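Local coordinates for protein transcriptional regulator, LRP/AsnC family (Neisseria meningitidis, PDB 2P5V) that probably binds specific DNA sequences as an Lrp/AsnC-family regulator of transcription, with calcium ions bound in the crystal, at residues 76-81 with 86-91; 93-98 with 128-133; 99-104 with 108-113. All blocks are in the same frame, centred on the assembly; numbering follows the deposited sequence.

Interaction 1. Residues 76-81 with 86-91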
ATOM      1  N   VAL G  76      -1.831 -13.963   5.940  1.00 48.53           N
ATOM      2  CA  VAL G  76      -3.026 -14.564   5.348  1.00 46.98           C
ATOM      3  C   VAL G  76      -4.249 -13.662   5.496  1.00 46.27           C
ATOM      4  O   VAL G  76      -4.516 -13.107   6.575  1.00 43.54           O
ATOM      5  CB  VAL G  76      -3.328 -15.969   5.967  1.00 47.42           C
ATOM      6  CG1 VAL G  76      -4.555 -16.614   5.300  1.00 44.02           C
ATOM      7  CG2 VAL G  76      -2.110 -16.875   5.822  1.00 42.05           C
ATOM      8  N   SER G  77      -4.970 -13.525   4.388  1.00 39.47           N
ATOM      9  CA  SER G  77      -6.223 -12.815   4.338  1.00 44.86           C
ATOM     10  C   SER G  77      -7.283 -13.873   4.296  1.00 43.97           C
ATOM     11  O   SER G  77      -7.279 -14.758   3.431  1.00 39.17           O
ATOM     12  CB  SER G  77      -6.339 -11.928   3.087  1.00 42.53           C
ATOM     13  OG  SER G  77      -5.247 -11.037   3.003  1.00 63.68           O
ATOM     14  N   ILE G  78      -8.194 -13.765   5.241  1.00 42.05           N
ATOM     15  CA  ILE G  78      -9.264 -14.704   5.386  1.00 44.02           C
ATOM     16  C   ILE G  78     -10.378 -14.303   4.420  1.00 46.36           C
ATOM     17  O   ILE G  78     -10.528 -13.127   4.073  1.00 46.82           O
ATOM     18  CB  ILE G  78      -9.735 -14.726   6.870  1.00 44.61           C
ATOM     19  CG1 ILE G  78     -10.277 -16.105   7.252  1.00 49.13           C
ATOM     20  CG2 ILE G  78     -10.731 -13.587   7.162  1.00 45.39           C
ATOM     21  CD1 ILE G  78      -9.220 -17.180   7.233  1.00 44.42           C
ATOM     22  N   ARG G  79     -11.138 -15.286   3.957  1.00 46.97           N
ATOM     23  CA  ARG G  79     -12.323 -14.998   3.163  1.00 48.11           C
ATOM     24  C   ARG G  79     -13.478 -14.661   4.089  1.00 45.11           C
ATOM     25  O   ARG G  79     -13.631 -15.272   5.144  1.00 51.34           O
ATOM     26  CB  ARG G  79     -12.673 -16.186   2.278  1.00 52.29           C
ATOM     27  CG  ARG G  79     -14.146 -16.311   1.898  1.00 60.95           C
ATOM     28  CD  ARG G  79     -14.423 -17.589   1.115  1.00 66.47           C
ATOM     29  NE  ARG G  79     -14.028 -17.442  -0.281  1.00 70.21           N
ATOM     30  CZ  ARG G  79     -12.798 -17.615  -0.755  1.00 73.34           C
ATOM     31  NH1 ARG G  79     -11.786 -17.964   0.036  1.00 72.86           N
ATOM     32  NH2 ARG G  79     -12.578 -17.435  -2.047  1.00 79.06           N
ATOM     33  N   LYS G  80     -14.276 -13.677   3.688  1.00 41.52           N
ATOM     34  CA  LYS G  80     -15.458 -13.257   4.433  1.00 46.19           C
ATOM     35  C   LYS G  80     -16.580 -14.208   4.066  1.00 50.34           C
ATOM     36  O   LYS G  80     -17.296 -14.001   3.084  1.00 52.19           O
ATOM     37  CB  LYS G  80     -15.829 -11.806   4.080  1.00 49.28           C
ATOM     38  CG  LYS G  80     -17.212 -11.311   4.550  1.00 58.99           C
ATOM     39  CD  LYS G  80     -17.379 -11.320   6.059  1.00 57.39           C
ATOM     40  CE  LYS G  80     -18.723 -10.703   6.448  1.00 57.45           C
ATOM     41  NZ  LYS G  80     -18.805 -10.371   7.902  1.00 41.94           N
ATOM     42  N   ALA G  81     -16.680 -15.282   4.833  1.00 47.41           N
ATOM     43  CA  ALA G  81     -17.766 -16.227   4.697  1.00 54.75           C
ATOM     44  C   ALA G  81     -17.980 -16.874   6.044  1.00 59.98           C
ATOM     45  O   ALA G  81     -17.080 -16.885   6.893  1.00 60.61           O
ATOM     46  CB  ALA G  81     -17.443 -17.277   3.654  1.00 53.35           C
ATOM     47  N   GLU G  86     -13.021 -19.986  11.738  1.00 51.12           N
ATOM     48  CA  GLU G  86     -13.043 -21.222  12.499  1.00 55.62           C
ATOM     49  C   GLU G  86     -12.392 -22.380  11.739  1.00 49.06           C
ATOM     50  O   GLU G  86     -11.545 -23.079  12.286  1.00 51.83           O
ATOM     51  CB  GLU G  86     -14.492 -21.563  12.844  1.00 58.91           C
ATOM     52  CG  GLU G  86     -14.659 -22.640  13.893  1.00 69.12           C
ATOM     53  CD  GLU G  86     -16.111 -22.852  14.269  1.00 67.38           C
ATOM     54  OE1 GLU G  86     -16.895 -21.875  14.235  1.00 73.64           O
ATOM     55  OE2 GLU G  86     -16.466 -23.999  14.603  1.00 76.98           O
ATOM     56  N   ASP G  87     -12.786 -22.569  10.482  1.00 45.58           N
ATOM     57  CA  ASP G  87     -12.243 -23.649   9.641  1.00 45.25           C
ATOM     58  C   ASP G  87     -10.750 -23.514   9.390  1.00 43.39           C
ATOM     59  O   ASP G  87     -10.037 -24.518   9.275  1.00 41.88           O
ATOM     60  CB  ASP G  87     -12.958 -23.693   8.285  1.00 40.20           C
ATOM     61  CG  ASP G  87     -14.395 -24.151   8.396  1.00 42.42           C
ATOM     62  OD1 ASP G  87     -14.789 -24.734   9.435  1.00 42.14           O
ATOM     63  OD2 ASP G  87     -15.143 -23.917   7.426  1.00 61.92           O
ATOM     64  N   PHE G  88     -10.287 -22.275   9.278  1.00 47.17           N
ATOM     65  CA  PHE G  88      -8.885 -22.002   9.003  1.00 45.87           C
ATOM     66  C   PHE G  88      -8.038 -22.268  10.241  1.00 47.86           C
ATOM     67  O   PHE G  88      -6.979 -22.895  10.158  1.00 45.86           O
ATOM     68  CB  PHE G  88      -8.693 -20.556   8.521  1.00 47.96           C
ATOM     69  CG  PHE G  88      -7.250 -20.182   8.321  1.00 43.17           C
ATOM     70  CD1 PHE G  88      -6.519 -20.738   7.279  1.00 46.09           C
ATOM     71  CD2 PHE G  88      -6.614 -19.304   9.190  1.00 48.19           C
ATOM     72  CE1 PHE G  88      -5.182 -20.415   7.089  1.00 49.11           C
ATOM     73  CE2 PHE G  88      -5.270 -18.976   9.009  1.00 55.02           C
ATOM     74  CZ  PHE G  88      -4.556 -19.541   7.951  1.00 47.14           C
ATOM     75  N   ALA G  89      -8.505 -21.788  11.392  1.00 47.12           N
ATOM     76  CA  ALA G  89      -7.841 -22.071  12.652  1.00 47.10           C
ATOM     77  C   ALA G  89      -7.708 -23.588  12.863  1.00 46.22           C
ATOM     78  O   ALA G  89      -6.662 -24.069  13.304  1.00 47.88           O
ATOM     79  CB  ALA G  89      -8.594 -21.424  13.813  1.00 43.71           C
ATOM     80  N   ALA G  90      -8.759 -24.336  12.525  1.00 43.50           N
ATOM     81  CA  ALA G  90      -8.764 -25.791  12.693  1.00 43.52           C
ATOM     82  C   ALA G  90      -7.685 -26.486  11.853  1.00 43.74           C
ATOM     83  O   ALA G  90      -6.998 -27.403  12.329  1.00 41.91           O
ATOM     84  CB  ALA G  90     -10.137 -26.350  12.346  1.00 49.45           C
ATOM     85  N   SER G  91      -7.555 -26.059  10.600  1.00 42.26           N
ATOM     86  CA  SER G  91      -6.557 -26.621   9.685  1.00 44.14           C
ATOM     87  C   SER G  91      -5.141 -26.216  10.079  1.00 45.65           C
ATOM     88  O   SER G  91      -4.226 -27.023  10.005  1.00 54.08           O
ATOM     89  CB  SER G  91      -6.832 -26.160   8.255  1.00 42.62           C
ATOM     90  OG  SER G  91      -8.155 -26.488   7.868  1.00 45.55           O
TER
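Phe88 is the one residue of helix 86-91 that reaches strand 76-78, and it is met there by two aliphatic side chains. Ile78 touches the root of the aromatic group: its CD1 lies 3.7 Å from Phe88 CB and 3.8 Å from Phe88 CG. Val76 meets the far end, with CG1 3.9 Å from Phe88 CZ and CG2 slightly farther, at 4.2 Å from Phe88 CZ. Both approach the ring obliquely, and the contact is purely apolar. The extended first torsion of Phe88 (chi1 176°, CG trans to N) carries the ring from the helix to the strand, which brings CZ to Val76 while Ile78 stays at the CB, CG end. The CB of Ile78 does not itself aim at the helix; its CD1 closes the distance.

One shell out, Phe88 also meets the ring of Tyr110, their planes at about 55°, and packs on Leu112 and Val136. In this ferredoxin-like alpha/beta domain, helix 84-94 thus lies against the sheet, and its phenylalanine settles over strand 70-78 and its two neighbours, strands 110-116 and 136-150.

Interaction 2. Residues 93-98 with 128-133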
ATOM      1  N   ARG G  93      -3.994 -25.577  12.954  1.00 50.22           N
ATOM      2  CA  ARG G  93      -3.621 -26.358  14.128  1.00 49.37           C
ATOM      3  C   ARG G  93      -3.110 -27.762  13.758  1.00 45.28           C
ATOM      4  O   ARG G  93      -2.312 -28.345  14.491  1.00 48.65           O
ATOM      5  CB  ARG G  93      -4.778 -26.404  15.141  1.00 51.57           C
ATOM      6  CG  ARG G  93      -4.867 -25.120  15.977  1.00 50.82           C
ATOM      7  CD  ARG G  93      -5.910 -25.192  17.074  1.00 56.26           C
ATOM      8  NE  ARG G  93      -7.250 -24.893  16.568  1.00 67.57           N
ATOM      9  CZ  ARG G  93      -7.933 -23.764  16.784  1.00 63.47           C
ATOM     10  NH1 ARG G  93      -7.433 -22.760  17.507  1.00 56.00           N
ATOM     11  NH2 ARG G  93      -9.147 -23.638  16.257  1.00 61.82           N
ATOM     12  N   LYS G  94      -3.532 -28.267  12.600  1.00 53.39           N
ATOM     13  CA  LYS G  94      -3.062 -29.553  12.074  1.00 52.34           C
ATOM     14  C   LYS G  94      -1.797 -29.472  11.199  1.00 54.41           C
ATOM     15  O   LYS G  94      -1.209 -30.507  10.896  1.00 58.89           O
ATOM     16  CB  LYS G  94      -4.181 -30.218  11.274  1.00 50.23           C
ATOM     17  CG  LYS G  94      -5.428 -30.504  12.086  1.00 56.20           C
ATOM     18  CD  LYS G  94      -6.548 -31.076  11.219  1.00 59.59           C
ATOM     19  CE  LYS G  94      -7.806 -31.349  12.045  1.00 67.70           C
ATOM     20  NZ  LYS G  94      -8.985 -31.682  11.199  1.00 75.71           N
ATOM     21  N   TRP G  95      -1.381 -28.274  10.783  1.00 48.29           N
ATOM     22  CA  TRP G  95      -0.222 -28.137   9.882  1.00 44.18           C
ATOM     23  C   TRP G  95       1.076 -28.075  10.669  1.00 46.64           C
ATOM     24  O   TRP G  95       1.378 -27.047  11.267  1.00 43.93           O
ATOM     25  CB  TRP G  95      -0.352 -26.886   9.007  1.00 46.92           C
ATOM     26  CG  TRP G  95      -1.501 -26.921   8.064  1.00 43.54           C
ATOM     27  CD1 TRP G  95      -2.100 -28.032   7.550  1.00 47.95           C
ATOM     28  CD2 TRP G  95      -2.181 -25.799   7.491  1.00 49.46           C
ATOM     29  NE1 TRP G  95      -3.121 -27.674   6.710  1.00 47.82           N
ATOM     30  CE2 TRP G  95      -3.195 -26.309   6.654  1.00 51.76           C
ATOM     31  CE3 TRP G  95      -2.044 -24.409   7.617  1.00 49.93           C
ATOM     32  CZ2 TRP G  95      -4.060 -25.485   5.936  1.00 51.28           C
ATOM     33  CZ3 TRP G  95      -2.911 -23.591   6.913  1.00 44.27           C
ATOM     34  CH2 TRP G  95      -3.905 -24.135   6.078  1.00 47.18           C
ATOM     35  N   PRO G  96       1.867 -29.162  10.667  1.00 49.04           N
ATOM     36  CA  PRO G  96       3.038 -29.134  11.560  1.00 47.32           C
ATOM     37  C   PRO G  96       4.116 -28.111  11.192  1.00 43.36           C
ATOM     38  O   PRO G  96       4.899 -27.705  12.056  1.00 51.84           O
ATOM     39  CB  PRO G  96       3.597 -30.566  11.465  1.00 46.24           C
ATOM     40  CG  PRO G  96       2.544 -31.366  10.770  1.00 52.91           C
ATOM     41  CD  PRO G  96       1.792 -30.425   9.911  1.00 49.19           C
ATOM     42  N   GLU G  97       4.163 -27.706   9.923  1.00 46.70           N
ATOM     43  CA  GLU G  97       5.112 -26.683   9.477  1.00 44.44           C
ATOM     44  C   GLU G  97       4.785 -25.292  10.019  1.00 44.84           C
ATOM     45  O   GLU G  97       5.680 -24.471  10.134  1.00 49.47           O
ATOM     46  CB  GLU G  97       5.243 -26.645   7.948  1.00 49.99           C
ATOM     47  CG  GLU G  97       3.931 -26.671   7.179  1.00 50.03           C
ATOM     48  CD  GLU G  97       3.422 -28.072   6.923  1.00 49.93           C
ATOM     49  OE1 GLU G  97       3.974 -28.756   6.042  1.00 58.61           O
ATOM     50  OE2 GLU G  97       2.462 -28.480   7.601  1.00 58.87           O
ATOM     51  N   VAL G  98       3.522 -25.033  10.366  1.00 46.04           N
ATOM     52  CA  VAL G  98       3.135 -23.767  11.009  1.00 42.96           C
ATOM     53  C   VAL G  98       3.265 -23.919  12.533  1.00 45.37           C
ATOM     54  O   VAL G  98       2.529 -24.676  13.145  1.00 45.48           O
ATOM     55  CB  VAL G  98       1.696 -23.334  10.616  1.00 44.31           C
ATOM     56  CG1 VAL G  98       1.293 -22.012  11.276  1.00 41.02           C
ATOM     57  CG2 VAL G  98       1.570 -23.236   9.117  1.00 42.73           C
ATOM     58  N   ASP G 128      -0.460 -25.980  -2.703  1.00 51.01           N
ATOM     59  CA  ASP G 128      -1.315 -27.162  -2.544  1.00 51.20           C
ATOM     60  C   ASP G 128      -2.117 -27.167  -1.236  1.00 48.89           C
ATOM     61  O   ASP G 128      -3.194 -27.744  -1.194  1.00 49.42           O
ATOM     62  CB  ASP G 128      -0.496 -28.455  -2.641  1.00 51.57           C
ATOM     63  CG  ASP G 128       0.463 -28.457  -3.813  1.00 55.48           C
ATOM     64  OD1 ASP G 128       0.258 -27.672  -4.762  1.00 50.60           O
ATOM     65  OD2 ASP G 128       1.432 -29.243  -3.777  1.00 55.25           O
ATOM     66  N   THR G 129      -1.605 -26.540  -0.173  1.00 48.56           N
ATOM     67  CA  THR G 129      -2.289 -26.594   1.126  1.00 48.15           C
ATOM     68  C   THR G 129      -2.937 -25.272   1.505  1.00 48.18           C
ATOM     69  O   THR G 129      -4.144 -25.198   1.676  1.00 48.85           O
ATOM     70  CB  THR G 129      -1.334 -27.055   2.256  1.00 48.66           C
ATOM     71  OG1 THR G 129      -0.862 -28.365   1.955  1.00 51.84           O
ATOM     72  CG2 THR G 129      -2.049 -27.101   3.599  1.00 49.48           C
ATOM     73  N   LEU G 130      -2.132 -24.230   1.637  1.00 52.67           N
ATOM     74  CA  LEU G 130      -2.631 -22.957   2.134  1.00 50.45           C
ATOM     75  C   LEU G 130      -3.682 -22.328   1.216  1.00 51.36           C
ATOM     76  O   LEU G 130      -4.799 -22.059   1.646  1.00 47.95           O
ATOM     77  CB  LEU G 130      -1.473 -21.989   2.316  1.00 48.92           C
ATOM     78  CG  LEU G 130      -1.803 -20.656   2.984  1.00 49.32           C
ATOM     79  CD1 LEU G 130      -2.511 -20.877   4.318  1.00 49.66           C
ATOM     80  CD2 LEU G 130      -0.523 -19.884   3.161  1.00 56.15           C
ATOM     81  N   LEU G 131      -3.315 -22.106  -0.046  1.00 46.99           N
ATOM     82  CA  LEU G 131      -4.128 -21.300  -0.953  1.00 50.52           C
ATOM     83  C   LEU G 131      -5.365 -22.047  -1.405  1.00 50.15           C
ATOM     84  O   LEU G 131      -6.367 -21.425  -1.742  1.00 52.44           O
ATOM     85  CB  LEU G 131      -3.308 -20.848  -2.163  1.00 50.96           C
ATOM     86  CG  LEU G 131      -2.189 -19.859  -1.823  1.00 48.18           C
ATOM     87  CD1 LEU G 131      -1.327 -19.546  -3.032  1.00 46.02           C
ATOM     88  CD2 LEU G 131      -2.766 -18.577  -1.242  1.00 57.70           C
ATOM     89  N   SER G 132      -5.280 -23.377  -1.392  1.00 45.94           N
ATOM     90  CA  SER G 132      -6.383 -24.256  -1.758  1.00 55.73           C
ATOM     91  C   SER G 132      -7.488 -24.296  -0.696  1.00 55.20           C
ATOM     92  O   SER G 132      -8.606 -24.740  -0.977  1.00 57.22           O
ATOM     93  CB  SER G 132      -5.852 -25.673  -1.980  1.00 53.02           C
ATOM     94  OG  SER G 132      -5.244 -26.165  -0.798  1.00 53.93           O
ATOM     95  N   HIS G 133      -7.168 -23.841   0.512  1.00 47.69           N
ATOM     96  CA  HIS G 133      -8.101 -23.853   1.629  1.00 46.99           C
ATOM     97  C   HIS G 133      -9.240 -22.870   1.361  1.00 46.24           C
ATOM     98  O   HIS G 133      -9.004 -21.698   1.053  1.00 43.71           O
ATOM     99  CB  HIS G 133      -7.371 -23.494   2.932  1.00 46.35           C
ATOM    100  CG  HIS G 133      -8.147 -23.813   4.178  1.00 49.19           C
ATOM    101  ND1 HIS G 133      -9.321 -23.172   4.509  1.00 42.84           N
ATOM    102  CD2 HIS G 133      -7.898 -24.680   5.189  1.00 39.85           C
ATOM    103  CE1 HIS G 133      -9.768 -23.637   5.661  1.00 47.20           C
ATOM    104  NE2 HIS G 133      -8.923 -24.554   6.096  1.00 44.54           N
TER
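Trp95 reaches from the turn after helix 84-94 to residues 128-133, where it meets Thr129, Leu130 and His133. The setting is the alpha/beta ligand-binding domain of the Lrp/AsnC family, in which these two helices pack on an antiparallel sheet; here one indole packs the turn after helix 84-94 against the last part of helix 119-130 and the turn beyond it.

The bond from CA to CB heads toward 128-133, and chi1 of -64° puts CG trans to the carbonyl carbon and swings the ring across to Thr129. In the five-membered ring, CD1 and CD2 are each 4.1 Å from Thr129 CG2, but NE1 comes much closer, 3.3 Å from that same methyl. The fused bond continues the contact, with CE2 at 3.4 Å from Thr129 CG2. This methyl sits 3.1 Å above one face of the indole, displaced toward the rim, a close CH-pi type of approach. Thr129 presents it because CG2, not OG1, is the branch trans to N.

Farther along the six-membered ring the partners change. CZ2 still feels the methyl but also nears His133 CD2, and CH2 touches both His133 CD2 and Leu130 CD1, from different directions. Trp95 CZ3 meets Leu130 CD1 at 3.8 Å, the leucine crossing the indole at about a right angle.

Type I turns follow on both sides, Trp95 to Val98 and Leu130 to His133, the second bringing the imidazole back beside the indole. Its nitrogens are used elsewhere, NE2 with Ser91 OG and ND1 with the backbone N of Gly135, which probably limits its rotation. Phe125 meets Trp95 edge-to-face. The imidazole offers the indole a carbon: His133 CD2 lies 4.0 Å from Trp95 CZ2.

Interaction 3. Residues 99-104 with 108-113. With CA (calcium ion), chain B.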
ATOM      1  N   LEU G  99       4.233 -23.216  13.117  1.00 45.77           N
ATOM      2  CA  LEU G  99       4.454 -23.187  14.574  1.00 46.84           C
ATOM      3  C   LEU G  99       3.517 -22.220  15.301  1.00 43.87           C
ATOM      4  O   LEU G  99       3.049 -22.491  16.398  1.00 44.79           O
ATOM      5  CB  LEU G  99       5.895 -22.774  14.880  1.00 45.54           C
ATOM      6  CG  LEU G  99       6.930 -23.904  14.777  1.00 54.60           C
ATOM      7  CD1 LEU G  99       6.949 -24.518  13.378  1.00 44.66           C
ATOM      8  CD2 LEU G  99       8.328 -23.394  15.183  1.00 47.34           C
ATOM      9  N   SER G 100       3.240 -21.082  14.694  1.00 44.01           N
ATOM     10  CA  SER G 100       2.376 -20.117  15.337  1.00 47.64           C
ATOM     11  C   SER G 100       1.509 -19.407  14.321  1.00 45.29           C
ATOM     12  O   SER G 100       1.878 -19.248  13.155  1.00 45.40           O
ATOM     13  CB  SER G 100       3.190 -19.141  16.219  1.00 50.42           C
ATOM     14  OG  SER G 100       4.042 -18.313  15.451  1.00 63.63           O
ATOM     15  N   CYS G 101       0.322 -19.039  14.782  1.00 46.99           N
ATOM     16  CA  CYS G 101      -0.665 -18.328  13.994  1.00 42.70           C
ATOM     17  C   CYS G 101      -1.399 -17.384  14.930  1.00 46.01           C
ATOM     18  O   CYS G 101      -1.942 -17.811  15.949  1.00 42.76           O
ATOM     19  CB  CYS G 101      -1.654 -19.311  13.370  1.00 47.80           C
ATOM     20  SG  CYS G 101      -2.961 -18.516  12.430  1.00 45.14           S
ATOM     21  N   PHE G 102      -1.402 -16.104  14.590  1.00 46.94           N
ATOM     22  CA  PHE G 102      -2.130 -15.110  15.366  1.00 46.55           C
ATOM     23  C   PHE G 102      -3.081 -14.315  14.498  1.00 50.33           C
ATOM     24  O   PHE G 102      -2.709 -13.900  13.399  1.00 47.85           O
ATOM     25  CB  PHE G 102      -1.152 -14.129  15.990  1.00 47.65           C
ATOM     26  CG  PHE G 102      -0.136 -14.774  16.855  1.00 51.74           C
ATOM     27  CD1 PHE G 102      -0.436 -15.093  18.171  1.00 51.95           C
ATOM     28  CD2 PHE G 102       1.117 -15.081  16.357  1.00 51.30           C
ATOM     29  CE1 PHE G 102       0.502 -15.690  18.973  1.00 50.54           C
ATOM     30  CE2 PHE G 102       2.063 -15.680  17.166  1.00 53.75           C
ATOM     31  CZ  PHE G 102       1.753 -15.988  18.467  1.00 50.54           C
ATOM     32  N   ALA G 103      -4.294 -14.097  15.000  1.00 43.63           N
ATOM     33  CA  ALA G 103      -5.162 -13.054  14.479  1.00 40.93           C
ATOM     34  C   ALA G 103      -4.634 -11.718  15.008  1.00 45.43           C
ATOM     35  O   ALA G 103      -4.457 -11.571  16.216  1.00 43.29           O
ATOM     36  CB  ALA G 103      -6.606 -13.275  14.920  1.00 34.92           C
ATOM     37  N   LEU G 104      -4.390 -10.757  14.108  1.00 46.89           N
ATOM     38  CA  LEU G 104      -3.788  -9.467  14.476  1.00 47.23           C
ATOM     39  C   LEU G 104      -4.732  -8.304  14.237  1.00 44.64           C
ATOM     40  O   LEU G 104      -5.756  -8.444  13.563  1.00 48.51           O
ATOM     41  CB  LEU G 104      -2.476  -9.233  13.713  1.00 46.50           C
ATOM     42  CG  LEU G 104      -1.383 -10.288  13.896  1.00 46.54           C
ATOM     43  CD1 LEU G 104      -0.120  -9.900  13.123  1.00 43.88           C
ATOM     44  CD2 LEU G 104      -1.061 -10.520  15.364  1.00 39.57           C
ATOM     45  N   THR G 108      -3.140  -7.304   8.073  1.00 44.90           N
ATOM     46  CA  THR G 108      -2.977  -8.753   8.017  1.00 46.95           C
ATOM     47  C   THR G 108      -3.954  -9.438   8.990  1.00 48.27           C
ATOM     48  O   THR G 108      -3.884  -9.207  10.201  1.00 45.63           O
ATOM     49  CB  THR G 108      -1.535  -9.133   8.366  1.00 47.37           C
ATOM     50  OG1 THR G 108      -0.646  -8.537   7.409  1.00 47.77           O
ATOM     51  CG2 THR G 108      -1.349 -10.641   8.384  1.00 44.82           C
ATOM     52  N   ASP G 109      -4.858 -10.267   8.461  1.00 45.83           N
ATOM     53  CA  ASP G 109      -5.848 -10.971   9.290  1.00 46.02           C
ATOM     54  C   ASP G 109      -5.200 -12.005  10.212  1.00 49.41           C
ATOM     55  O   ASP G 109      -5.507 -12.063  11.408  1.00 38.73           O
ATOM     56  CB  ASP G 109      -6.900 -11.675   8.419  1.00 48.61           C
ATOM     57  CG  ASP G 109      -7.608 -10.724   7.483  1.00 49.34           C
ATOM     58  OD1 ASP G 109      -7.444  -9.503   7.655  1.00 54.07           O
ATOM     59  OD2 ASP G 109      -8.313 -11.183   6.564  1.00 48.43           O
ATOM     60  N   TYR G 110      -4.350 -12.848   9.629  1.00 43.48           N
ATOM     61  CA  TYR G 110      -3.592 -13.849  10.367  1.00 50.93           C
ATOM     62  C   TYR G 110      -2.116 -13.792   9.997  1.00 46.02           C
ATOM     63  O   TYR G 110      -1.767 -13.717   8.810  1.00 50.16           O
ATOM     64  CB  TYR G 110      -4.129 -15.243  10.082  1.00 42.85           C
ATOM     65  CG  TYR G 110      -5.534 -15.466  10.569  1.00 48.72           C
ATOM     66  CD1 TYR G 110      -5.776 -15.865  11.876  1.00 49.31           C
ATOM     67  CD2 TYR G 110      -6.619 -15.284   9.724  1.00 47.13           C
ATOM     68  CE1 TYR G 110      -7.056 -16.070  12.334  1.00 43.18           C
ATOM     69  CE2 TYR G 110      -7.900 -15.491  10.167  1.00 57.95           C
ATOM     70  CZ  TYR G 110      -8.118 -15.886  11.477  1.00 55.44           C
ATOM     71  OH  TYR G 110      -9.400 -16.103  11.916  1.00 46.95           O
ATOM     72  N   LEU G 111      -1.252 -13.808  11.009  1.00 47.58           N
ATOM     73  CA  LEU G 111       0.186 -13.953  10.782  1.00 45.55           C
ATOM     74  C   LEU G 111       0.662 -15.329  11.218  1.00 47.07           C
ATOM     75  O   LEU G 111       0.489 -15.710  12.369  1.00 48.76           O
ATOM     76  CB  LEU G 111       0.973 -12.899  11.523  1.00 46.83           C
ATOM     77  CG  LEU G 111       2.474 -12.953  11.193  1.00 55.43           C
ATOM     78  CD1 LEU G 111       2.774 -12.627   9.682  1.00 43.06           C
ATOM     79  CD2 LEU G 111       3.229 -12.027  12.131  1.00 47.84           C
ATOM     80  N   LEU G 112       1.281 -16.051  10.284  1.00 46.48           N
ATOM     81  CA  LEU G 112       1.758 -17.403  10.497  1.00 48.14           C
ATOM     82  C   LEU G 112       3.283 -17.427  10.462  1.00 49.91           C
ATOM     83  O   LEU G 112       3.908 -16.698   9.698  1.00 51.02           O
ATOM     84  CB  LEU G 112       1.207 -18.335   9.423  1.00 41.67           C
ATOM     85  CG  LEU G 112      -0.278 -18.717   9.494  1.00 53.04           C
ATOM     86  CD1 LEU G 112      -1.181 -17.500   9.430  1.00 50.12           C
ATOM     87  CD2 LEU G 112      -0.609 -19.677   8.365  1.00 50.44           C
ATOM     88  N   GLN G 113       3.877 -18.268  11.298  1.00 51.18           N
ATOM     89  CA  GLN G 113       5.326 -18.449  11.310  1.00 50.31           C
ATOM     90  C   GLN G 113       5.563 -19.938  11.046  1.00 46.80           C
ATOM     91  O   GLN G 113       5.004 -20.790  11.739  1.00 50.89           O
ATOM     92  CB  GLN G 113       5.912 -17.978  12.650  1.00 48.32           C
ATOM     93  CG  GLN G 113       7.433 -17.742  12.647  1.00 61.84           C
ATOM     94  CD  GLN G 113       7.980 -17.147  13.957  1.00 57.22           C
ATOM     95  OE1 GLN G 113       7.265 -16.488  14.724  1.00 62.04           O
ATOM     96  NE2 GLN G 113       9.263 -17.378  14.207  1.00 69.56           N
TER
HETATM   97 CA    CA B1003      -7.273  -7.462   6.467  1.00 57.72          CA
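Chi1 of Cys101 (178°) sets SG trans to N and sends it across to strand 110-113, where it touches Leu112 CD1 at 3.6 Å and lies obliquely beside the Tyr110 ring, 5.0 Å from its centroid. Tyr110 (chi1 -65°, CG trans to the carbonyl carbon) turns its ring across strand 99-104, so that CE1 reaches Ala103 CB at 3.8 Å. These four share one face of the sheet; Leu111, on the opposite face, meets Leu104 CD1 with its CB at 3.6 Å.

The strands form an antiparallel hairpin. Phe102 and Leu111 are a hydrogen-bonded pair: Leu111 N gives a bond to Phe102 O at 2.8 Å, in the carbonyl plane, and Phe102 N returns one to Leu111 O. At the open end Leu99 and Ser100 both face Gln113 in a classic bulge; Leu99 N donates to Gln113 O at 2.9 Å, while the bond from Ser100 N is weak. Strand 99-104 also pairs with a strand of a neighbouring subunit, continuing the sheet.

Near the turn, Leu104 N donates to the backbone O of Asp109, whose carboxylate faces the metal: Asp109 OD1 binds calcium at 2.4 Å, with Glu107 O and Asp138 OD2 of another neighbouring subunit, and OD2 accepts from Ile78 N. The ion therefore links hairpin to neighbouring subunit.

In the fold
The three contacts lie on the same side of the chain's centre, within a single domain. Interactions 1 and 2 share helix 84-94, their centres about 11 Å apart: Phe88 CA lies 3.8 Å from His133 CE1, and Phe88 CE1 packs on Leu130 CD1. Interactions 1 and 3, also about 11 Å between centres, meet in the sheet, where Val76 N lies 2.9 Å from Tyr110 O. Interaction 3 falls in sequence between the two halves of interaction 2, and Val98 CG1 touches Leu112 CG. Calcium sits at interaction 3; the side chain of Ile78 is about 7 Å from a bound ion, that of Leu130 about 11 Å.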